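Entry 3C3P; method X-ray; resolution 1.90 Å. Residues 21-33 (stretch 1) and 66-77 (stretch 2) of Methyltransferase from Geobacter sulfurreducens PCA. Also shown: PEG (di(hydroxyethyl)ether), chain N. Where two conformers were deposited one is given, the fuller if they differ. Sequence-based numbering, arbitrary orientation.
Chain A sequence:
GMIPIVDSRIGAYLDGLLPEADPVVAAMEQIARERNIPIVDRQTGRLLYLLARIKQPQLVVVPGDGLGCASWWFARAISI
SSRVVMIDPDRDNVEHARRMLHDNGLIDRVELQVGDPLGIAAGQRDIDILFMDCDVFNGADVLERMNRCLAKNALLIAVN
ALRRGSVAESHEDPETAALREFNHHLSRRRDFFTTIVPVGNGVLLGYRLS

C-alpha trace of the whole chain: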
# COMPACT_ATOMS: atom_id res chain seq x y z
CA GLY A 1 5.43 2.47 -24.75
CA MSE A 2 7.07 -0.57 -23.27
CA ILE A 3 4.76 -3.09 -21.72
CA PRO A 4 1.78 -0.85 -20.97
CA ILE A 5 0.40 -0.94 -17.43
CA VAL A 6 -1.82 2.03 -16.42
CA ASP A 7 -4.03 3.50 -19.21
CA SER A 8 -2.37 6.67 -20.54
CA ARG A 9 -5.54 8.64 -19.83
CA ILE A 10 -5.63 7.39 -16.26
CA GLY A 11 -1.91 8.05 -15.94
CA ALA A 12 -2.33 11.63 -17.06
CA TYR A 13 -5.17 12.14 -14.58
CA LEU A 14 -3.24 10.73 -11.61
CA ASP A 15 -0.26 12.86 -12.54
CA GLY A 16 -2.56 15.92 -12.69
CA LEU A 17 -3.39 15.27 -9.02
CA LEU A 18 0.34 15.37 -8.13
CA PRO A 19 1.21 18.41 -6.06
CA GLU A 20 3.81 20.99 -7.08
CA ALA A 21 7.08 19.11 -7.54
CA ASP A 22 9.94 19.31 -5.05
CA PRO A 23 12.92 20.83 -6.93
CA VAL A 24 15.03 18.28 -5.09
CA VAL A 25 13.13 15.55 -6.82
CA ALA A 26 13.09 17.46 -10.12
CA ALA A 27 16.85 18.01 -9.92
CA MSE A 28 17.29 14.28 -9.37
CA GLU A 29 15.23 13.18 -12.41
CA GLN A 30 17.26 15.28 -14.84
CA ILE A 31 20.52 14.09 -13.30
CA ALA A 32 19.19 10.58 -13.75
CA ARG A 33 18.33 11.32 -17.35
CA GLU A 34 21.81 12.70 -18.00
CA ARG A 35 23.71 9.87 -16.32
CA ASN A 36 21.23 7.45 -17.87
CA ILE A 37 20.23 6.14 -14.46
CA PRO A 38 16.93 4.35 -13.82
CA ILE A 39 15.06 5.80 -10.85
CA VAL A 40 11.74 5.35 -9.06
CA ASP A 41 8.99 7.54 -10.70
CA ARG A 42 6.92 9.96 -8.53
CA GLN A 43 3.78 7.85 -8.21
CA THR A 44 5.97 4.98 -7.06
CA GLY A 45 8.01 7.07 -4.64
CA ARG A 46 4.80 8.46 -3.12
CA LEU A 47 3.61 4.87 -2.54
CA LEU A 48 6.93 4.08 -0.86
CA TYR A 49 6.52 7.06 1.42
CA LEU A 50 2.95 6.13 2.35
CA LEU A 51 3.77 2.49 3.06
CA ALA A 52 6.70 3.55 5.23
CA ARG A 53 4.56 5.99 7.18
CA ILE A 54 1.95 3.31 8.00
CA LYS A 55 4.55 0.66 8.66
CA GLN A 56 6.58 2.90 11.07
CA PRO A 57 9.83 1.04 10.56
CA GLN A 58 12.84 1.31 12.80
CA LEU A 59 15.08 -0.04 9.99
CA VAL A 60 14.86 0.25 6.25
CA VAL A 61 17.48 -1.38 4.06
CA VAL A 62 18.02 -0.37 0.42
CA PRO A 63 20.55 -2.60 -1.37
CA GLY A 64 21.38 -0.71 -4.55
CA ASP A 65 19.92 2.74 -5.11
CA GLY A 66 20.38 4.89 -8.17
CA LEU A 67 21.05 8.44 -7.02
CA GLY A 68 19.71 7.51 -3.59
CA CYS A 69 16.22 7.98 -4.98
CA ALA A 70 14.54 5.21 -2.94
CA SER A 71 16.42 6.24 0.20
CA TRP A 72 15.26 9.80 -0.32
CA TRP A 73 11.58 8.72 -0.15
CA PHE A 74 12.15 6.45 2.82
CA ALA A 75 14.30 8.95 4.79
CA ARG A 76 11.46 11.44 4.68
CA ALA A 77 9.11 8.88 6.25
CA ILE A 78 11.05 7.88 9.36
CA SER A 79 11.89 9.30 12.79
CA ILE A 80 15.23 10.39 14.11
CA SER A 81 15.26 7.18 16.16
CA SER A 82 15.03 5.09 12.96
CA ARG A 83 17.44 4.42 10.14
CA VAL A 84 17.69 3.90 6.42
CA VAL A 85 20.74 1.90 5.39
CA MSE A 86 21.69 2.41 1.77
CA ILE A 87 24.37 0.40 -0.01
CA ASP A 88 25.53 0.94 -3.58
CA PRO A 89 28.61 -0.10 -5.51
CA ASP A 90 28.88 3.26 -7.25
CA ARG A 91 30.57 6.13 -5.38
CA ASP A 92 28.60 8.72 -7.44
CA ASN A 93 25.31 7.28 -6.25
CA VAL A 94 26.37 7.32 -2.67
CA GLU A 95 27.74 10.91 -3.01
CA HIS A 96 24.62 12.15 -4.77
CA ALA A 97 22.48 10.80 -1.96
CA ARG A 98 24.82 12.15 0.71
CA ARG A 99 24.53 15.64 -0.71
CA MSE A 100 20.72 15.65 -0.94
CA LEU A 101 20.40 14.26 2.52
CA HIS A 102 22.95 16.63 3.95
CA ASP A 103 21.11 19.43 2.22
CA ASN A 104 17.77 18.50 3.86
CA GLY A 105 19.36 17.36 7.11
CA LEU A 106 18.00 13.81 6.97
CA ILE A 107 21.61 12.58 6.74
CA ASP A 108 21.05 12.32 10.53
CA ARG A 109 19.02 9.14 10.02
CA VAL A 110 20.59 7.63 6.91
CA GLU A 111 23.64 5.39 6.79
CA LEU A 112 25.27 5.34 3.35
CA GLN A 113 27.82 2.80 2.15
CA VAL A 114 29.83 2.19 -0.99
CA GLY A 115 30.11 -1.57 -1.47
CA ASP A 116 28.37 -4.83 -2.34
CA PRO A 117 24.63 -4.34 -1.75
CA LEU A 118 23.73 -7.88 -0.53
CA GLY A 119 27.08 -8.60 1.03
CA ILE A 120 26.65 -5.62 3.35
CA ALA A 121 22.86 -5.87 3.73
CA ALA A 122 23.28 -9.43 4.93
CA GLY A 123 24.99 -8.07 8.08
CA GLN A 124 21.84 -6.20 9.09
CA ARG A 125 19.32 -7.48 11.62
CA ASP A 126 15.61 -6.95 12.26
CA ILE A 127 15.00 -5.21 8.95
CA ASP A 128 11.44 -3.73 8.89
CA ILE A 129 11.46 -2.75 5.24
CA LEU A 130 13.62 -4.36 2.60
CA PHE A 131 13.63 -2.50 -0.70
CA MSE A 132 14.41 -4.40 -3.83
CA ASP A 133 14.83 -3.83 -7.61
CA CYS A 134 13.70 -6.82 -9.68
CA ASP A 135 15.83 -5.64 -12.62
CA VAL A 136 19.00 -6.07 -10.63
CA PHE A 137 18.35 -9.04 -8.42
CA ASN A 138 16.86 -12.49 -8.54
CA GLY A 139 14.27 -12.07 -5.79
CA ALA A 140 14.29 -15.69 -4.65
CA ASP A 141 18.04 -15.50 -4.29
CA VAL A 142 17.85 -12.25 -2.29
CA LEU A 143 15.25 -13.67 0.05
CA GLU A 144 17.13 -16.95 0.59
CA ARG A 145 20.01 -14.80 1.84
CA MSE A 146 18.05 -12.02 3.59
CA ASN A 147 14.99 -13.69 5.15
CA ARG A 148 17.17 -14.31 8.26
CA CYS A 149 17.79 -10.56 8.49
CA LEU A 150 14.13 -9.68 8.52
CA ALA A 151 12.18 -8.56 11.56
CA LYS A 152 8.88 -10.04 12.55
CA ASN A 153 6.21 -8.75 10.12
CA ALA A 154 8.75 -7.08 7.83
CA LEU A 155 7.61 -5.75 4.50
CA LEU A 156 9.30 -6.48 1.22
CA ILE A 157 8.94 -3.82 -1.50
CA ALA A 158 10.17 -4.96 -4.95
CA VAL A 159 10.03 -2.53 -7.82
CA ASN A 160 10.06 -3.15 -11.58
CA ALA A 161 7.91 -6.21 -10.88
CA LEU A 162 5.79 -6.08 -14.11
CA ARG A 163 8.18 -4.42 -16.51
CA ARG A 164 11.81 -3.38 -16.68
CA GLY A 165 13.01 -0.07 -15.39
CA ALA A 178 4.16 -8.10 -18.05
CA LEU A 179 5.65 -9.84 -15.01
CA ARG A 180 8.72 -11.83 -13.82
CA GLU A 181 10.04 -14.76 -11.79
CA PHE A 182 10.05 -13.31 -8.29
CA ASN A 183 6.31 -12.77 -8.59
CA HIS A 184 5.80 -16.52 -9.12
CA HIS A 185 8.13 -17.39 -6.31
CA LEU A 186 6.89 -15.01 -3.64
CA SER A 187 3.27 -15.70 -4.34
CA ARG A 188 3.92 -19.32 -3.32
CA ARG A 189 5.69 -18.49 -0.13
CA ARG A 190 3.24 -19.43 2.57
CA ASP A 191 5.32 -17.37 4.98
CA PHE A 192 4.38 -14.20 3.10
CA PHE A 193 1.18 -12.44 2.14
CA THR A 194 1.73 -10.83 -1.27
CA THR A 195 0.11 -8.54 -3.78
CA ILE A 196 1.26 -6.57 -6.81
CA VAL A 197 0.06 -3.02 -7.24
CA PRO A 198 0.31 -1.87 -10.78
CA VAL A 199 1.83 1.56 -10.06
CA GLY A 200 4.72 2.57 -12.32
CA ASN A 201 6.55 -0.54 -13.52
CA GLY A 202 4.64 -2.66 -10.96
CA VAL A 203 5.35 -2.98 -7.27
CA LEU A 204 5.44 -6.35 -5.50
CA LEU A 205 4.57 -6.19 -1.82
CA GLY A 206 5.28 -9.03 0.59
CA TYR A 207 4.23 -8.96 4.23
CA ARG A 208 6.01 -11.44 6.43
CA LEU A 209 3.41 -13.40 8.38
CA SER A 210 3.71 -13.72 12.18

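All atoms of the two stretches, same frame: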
# COMPACT_ATOMS: atom_id res chain seq x y z
N ALA A 21 5.87 19.93 -7.73
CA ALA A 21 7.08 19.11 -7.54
C ALA A 21 8.18 19.77 -6.71
O ALA A 21 8.40 20.97 -6.78
CB ALA A 21 7.64 18.67 -8.91
N ASP A 22 8.82 18.93 -5.91
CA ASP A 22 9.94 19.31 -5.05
C ASP A 22 11.12 19.49 -6.01
O ASP A 22 11.41 18.59 -6.80
CB ASP A 22 10.19 18.21 -4.00
CG ASP A 22 11.29 18.55 -2.98
OD1 ASP A 22 12.15 19.43 -3.22
OD2 ASP A 22 11.30 17.89 -1.92
N PRO A 23 11.82 20.66 -5.98
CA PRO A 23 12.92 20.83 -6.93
C PRO A 23 14.04 19.82 -6.70
O PRO A 23 14.83 19.52 -7.59
CB PRO A 23 13.41 22.26 -6.67
CG PRO A 23 12.96 22.58 -5.30
CD PRO A 23 11.70 21.80 -5.06
N VAL A 24 14.05 19.29 -5.48
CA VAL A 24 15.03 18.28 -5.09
C VAL A 24 14.82 17.06 -5.95
O VAL A 24 15.75 16.45 -6.47
CB VAL A 24 14.83 17.79 -3.65
CG1 VAL A 24 15.84 16.72 -3.33
CG2 VAL A 24 14.95 18.94 -2.65
N VAL A 25 13.55 16.70 -6.04
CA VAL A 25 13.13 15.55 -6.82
C VAL A 25 13.30 15.82 -8.32
O VAL A 25 13.74 14.95 -9.08
CB VAL A 25 11.65 15.12 -6.51
CG1 VAL A 25 11.18 14.05 -7.46
CG2 VAL A 25 11.53 14.62 -5.07
N ALA A 26 13.00 17.05 -8.71
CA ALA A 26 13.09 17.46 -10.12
C ALA A 26 14.55 17.52 -10.58
O ALA A 26 14.88 17.19 -11.73
CB ALA A 26 12.39 18.80 -10.35
N ALA A 27 15.42 17.89 -9.65
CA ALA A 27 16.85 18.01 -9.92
C ALA A 27 17.43 16.63 -10.11
O ALA A 27 18.32 16.42 -10.92
CB ALA A 27 17.55 18.72 -8.79
N MSE A 28 16.86 15.69 -9.37
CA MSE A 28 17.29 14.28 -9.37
C MSE A 28 16.90 13.51 -10.65
O MSE A 28 17.66 12.66 -11.13
CB MSE A 28 16.76 13.58 -8.11
CG MSE A 28 17.11 12.12 -8.03
SE MSE A 28 16.75 11.35 -6.28
CE MSE A 28 14.84 11.76 -6.10
N GLU A 29 15.73 13.81 -11.18
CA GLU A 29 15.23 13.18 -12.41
C GLU A 29 16.13 13.49 -13.59
O GLU A 29 16.54 12.61 -14.34
CB GLU A 29 13.84 13.72 -12.75
CG GLU A 29 12.76 13.29 -11.77
CD GLU A 29 11.42 14.01 -11.96
OE1 GLU A 29 11.32 14.87 -12.86
OE2 GLU A 29 10.48 13.71 -11.18
N GLN A 30 16.39 14.78 -13.76
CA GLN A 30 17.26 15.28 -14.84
C GLN A 30 18.68 14.75 -14.75
O GLN A 30 19.32 14.48 -15.77
CB GLN A 30 17.31 16.81 -14.84
CG GLN A 30 16.19 17.49 -15.59
CD GLN A 30 16.32 17.30 -17.09
OE1 GLN A 30 17.27 16.67 -17.57
NE2 GLN A 30 15.38 17.85 -17.85
N ILE A 31 19.15 14.58 -13.53
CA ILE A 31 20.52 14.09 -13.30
C ILE A 31 20.53 12.62 -13.67
O ILE A 31 21.52 12.08 -14.15
CB ILE A 31 20.99 14.25 -11.87
CG1 ILE A 31 21.36 15.70 -11.60
CG2 ILE A 31 22.22 13.40 -11.66
CD1 ILE A 31 21.76 15.99 -10.17
N ALA A 32 19.38 12.00 -13.46
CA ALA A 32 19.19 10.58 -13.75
C ALA A 32 19.16 10.38 -15.25
O ALA A 32 19.73 9.43 -15.80
CB ALA A 32 17.88 10.06 -13.13
N ARG A 33 18.49 11.32 -15.90
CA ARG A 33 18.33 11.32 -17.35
C ARG A 33 19.63 11.65 -18.07
O ARG A 33 19.80 11.28 -19.23
CB ARG A 33 17.23 12.31 -17.78
N GLY A 66 20.03 3.88 -7.20
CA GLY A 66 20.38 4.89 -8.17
C GLY A 66 20.03 6.28 -7.65
O GLY A 66 18.85 6.60 -7.39
N LEU A 67 21.09 7.06 -7.49
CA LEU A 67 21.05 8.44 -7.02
C LEU A 67 20.45 8.59 -5.63
O LEU A 67 20.19 9.71 -5.19
CB LEU A 67 20.28 9.34 -8.00
CG LEU A 67 20.79 9.45 -9.43
CD1 LEU A 67 19.87 10.39 -10.17
CD2 LEU A 67 22.23 9.93 -9.51
N GLY A 68 20.30 7.48 -4.93
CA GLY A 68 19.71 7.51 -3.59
C GLY A 68 18.23 7.87 -3.66
O GLY A 68 17.63 8.35 -2.70
N CYS A 69 17.63 7.62 -4.80
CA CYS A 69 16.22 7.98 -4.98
C CYS A 69 15.25 7.29 -4.00
O CYS A 69 14.39 7.93 -3.40
CB CYS A 69 15.77 7.70 -6.42
SG CYS A 69 14.07 8.20 -6.71
N ALA A 70 15.41 5.98 -3.84
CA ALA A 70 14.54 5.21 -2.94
C ALA A 70 14.75 5.65 -1.50
O ALA A 70 13.81 5.85 -0.72
CB ALA A 70 14.81 3.68 -3.08
N SER A 71 16.02 5.84 -1.16
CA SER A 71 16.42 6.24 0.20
C SER A 71 15.89 7.63 0.53
O SER A 71 15.59 7.94 1.68
CB SER A 71 17.94 6.21 0.33
OG SER A 71 18.45 4.91 0.08
N TRP A 72 15.75 8.45 -0.51
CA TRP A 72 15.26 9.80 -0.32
C TRP A 72 13.80 9.73 0.16
O TRP A 72 13.42 10.40 1.12
CB TRP A 72 15.44 10.61 -1.60
CG TRP A 72 15.06 11.99 -1.42
CD1 TRP A 72 15.85 13.01 -0.93
CD2 TRP A 72 13.80 12.56 -1.68
NE1 TRP A 72 15.14 14.18 -0.89
CE2 TRP A 72 13.87 13.92 -1.34
CE3 TRP A 72 12.61 12.05 -2.16
CZ2 TRP A 72 12.79 14.78 -1.49
CZ3 TRP A 72 11.53 12.91 -2.30
CH2 TRP A 72 11.63 14.24 -1.96
N TRP A 73 13.01 8.88 -0.49
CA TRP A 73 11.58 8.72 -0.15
C TRP A 73 11.40 8.13 1.24
O TRP A 73 10.59 8.59 2.04
CB TRP A 73 10.82 7.87 -1.18
CG TRP A 73 10.66 8.57 -2.49
CD1 TRP A 73 11.45 8.43 -3.60
CD2 TRP A 73 9.68 9.55 -2.82
NE1 TRP A 73 11.00 9.26 -4.61
CE2 TRP A 73 9.93 9.97 -4.15
CE3 TRP A 73 8.64 10.16 -2.11
CZ2 TRP A 73 9.15 10.93 -4.79
CZ3 TRP A 73 7.87 11.11 -2.74
CH2 TRP A 73 8.13 11.49 -4.07
N PHE A 74 12.20 7.11 1.52
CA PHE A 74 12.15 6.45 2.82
C PHE A 74 12.64 7.33 3.99
O PHE A 74 12.07 7.31 5.09
CB PHE A 74 12.93 5.13 2.82
CG PHE A 74 12.30 4.04 1.99
CD1 PHE A 74 11.03 3.57 2.31
CD2 PHE A 74 13.00 3.43 0.97
CE1 PHE A 74 10.43 2.54 1.59
CE2 PHE A 74 12.41 2.39 0.25
CZ PHE A 74 11.13 1.94 0.56
N ALA A 75 13.71 8.09 3.75
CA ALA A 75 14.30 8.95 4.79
C ALA A 75 13.30 9.97 5.32
O ALA A 75 13.29 10.32 6.50
CB ALA A 75 15.57 9.66 4.28
N ARG A 76 12.47 10.42 4.40
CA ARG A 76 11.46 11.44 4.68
C ARG A 76 10.32 10.91 5.54
O ARG A 76 9.60 11.68 6.16
CB ARG A 76 10.84 11.96 3.37
CG ARG A 76 11.83 12.60 2.41
CD ARG A 76 11.14 13.55 1.40
NE ARG A 76 10.29 14.50 2.13
CZ ARG A 76 9.87 15.68 1.69
NH1 ARG A 76 10.30 16.19 0.54
NH2 ARG A 76 9.06 16.40 2.47
N ALA A 77 10.20 9.59 5.56
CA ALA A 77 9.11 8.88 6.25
C ALA A 77 9.40 8.32 7.62
O ALA A 77 8.50 7.81 8.28
CB ALA A 77 8.62 7.71 5.34
C1 PEG N . 8.57 19.57 0.57
O1 PEG N . 8.80 18.93 -0.68
C2 PEG N . 9.88 19.81 1.32
O2 PEG N . 9.62 20.54 2.52
C3 PEG N . 10.08 21.88 2.45
C4 PEG N . 9.30 22.69 1.41
O4 PEG N . 7.89 22.65 1.68

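The two stretches meet as a pair of nearly antiparallel helices, 23-33 and 69-75, whose N-to-C directions differ by 168° and whose axes come no closer than 11.9 Å. That spacing is too wide for backbones to touch, so large side chains must fill the gap. No hydrogen bond crosses directly between the stretches; the contact is mostly apolar, buries 443 Å² in all, and is closed at one end by a salt bridge.

Because the helices run in opposite senses, the start of stretch 2 meets the end of stretch 1. Gly66 makes no contact itself, but its carbonyl oxygen O accepts a hydrogen bond from Cys69 N at 3.0 Å, helping to shape the turn that leads into the helix. Leu67 is the main contact here. Its CA-to-CB bond points toward stretch 1, and with chi1 m and chi2 t its CD1 lies 3.6 Å from Ala32 CB and 3.9 Å from Met28 CG, and both CD1 and CD2 of Leu67 lie 4.1 Å from Ile31 CG2. The small side chain of Ala32 suits a place where the CA atoms of Ala32 and Leu67 are only 7.3 Å apart. Leucine, branched and wholly apolar, can touch three residues at once in this buried site.

Gly68 occupies the N-cap position. Its phi of 68° favours glycine by itself, and no part of stretch 1 lies near enough to crowd a CB there.

Cys69 opens the helix with a compact side chain. Met28, a selenomethionine, reaches across to it with chi1 and chi2 both t and chi3 p, so that SE comes 3.7 Å from Cys69 CA and CE 3.7 Å from Cys69 SG. A long, flexible, apolar chain is well suited to bridging such widely spaced axes. Ala70 points away, and Ser71 is out of reach.

One turn on, Trp72 points toward stretch 1 and supplies the bulk that the gap demands. Val25 CG2 presses to 3.1 Å from Trp72 CH2, a very tight approach, and Val24 CG1 lies 4.0 Å from Trp72 CE2. The beta-branched valines offer compact methyls to the broad indole. Asp22 OD2 sits at the ring edge, 3.5 Å from Trp72 CZ2. Trp73 leaves its CA sideways, but its end comes nearer, bringing CZ2 to 4.4 Å from Val25 CG2.

Phe74 and Ala75 lie beyond reach. Arg76, exposed at the margin, extends its long side chain so that NH1 forms a salt bridge with Asp22 OD2 at 3.2 Å; charge is easily accommodated here because solvent is near. A PEG molecule, probably from the crystallisation liquor, joins the pair through weak hydrogen bonds, with its O1 3.0 Å from Asp22 OD2 and 3.4 Å from Arg76 NH1. Asp22 also caps its own helix, its OD1 accepting from Val24 N at 3.0 Å, so one short carboxylate serves both helix start and interface. Ala77 makes no contact.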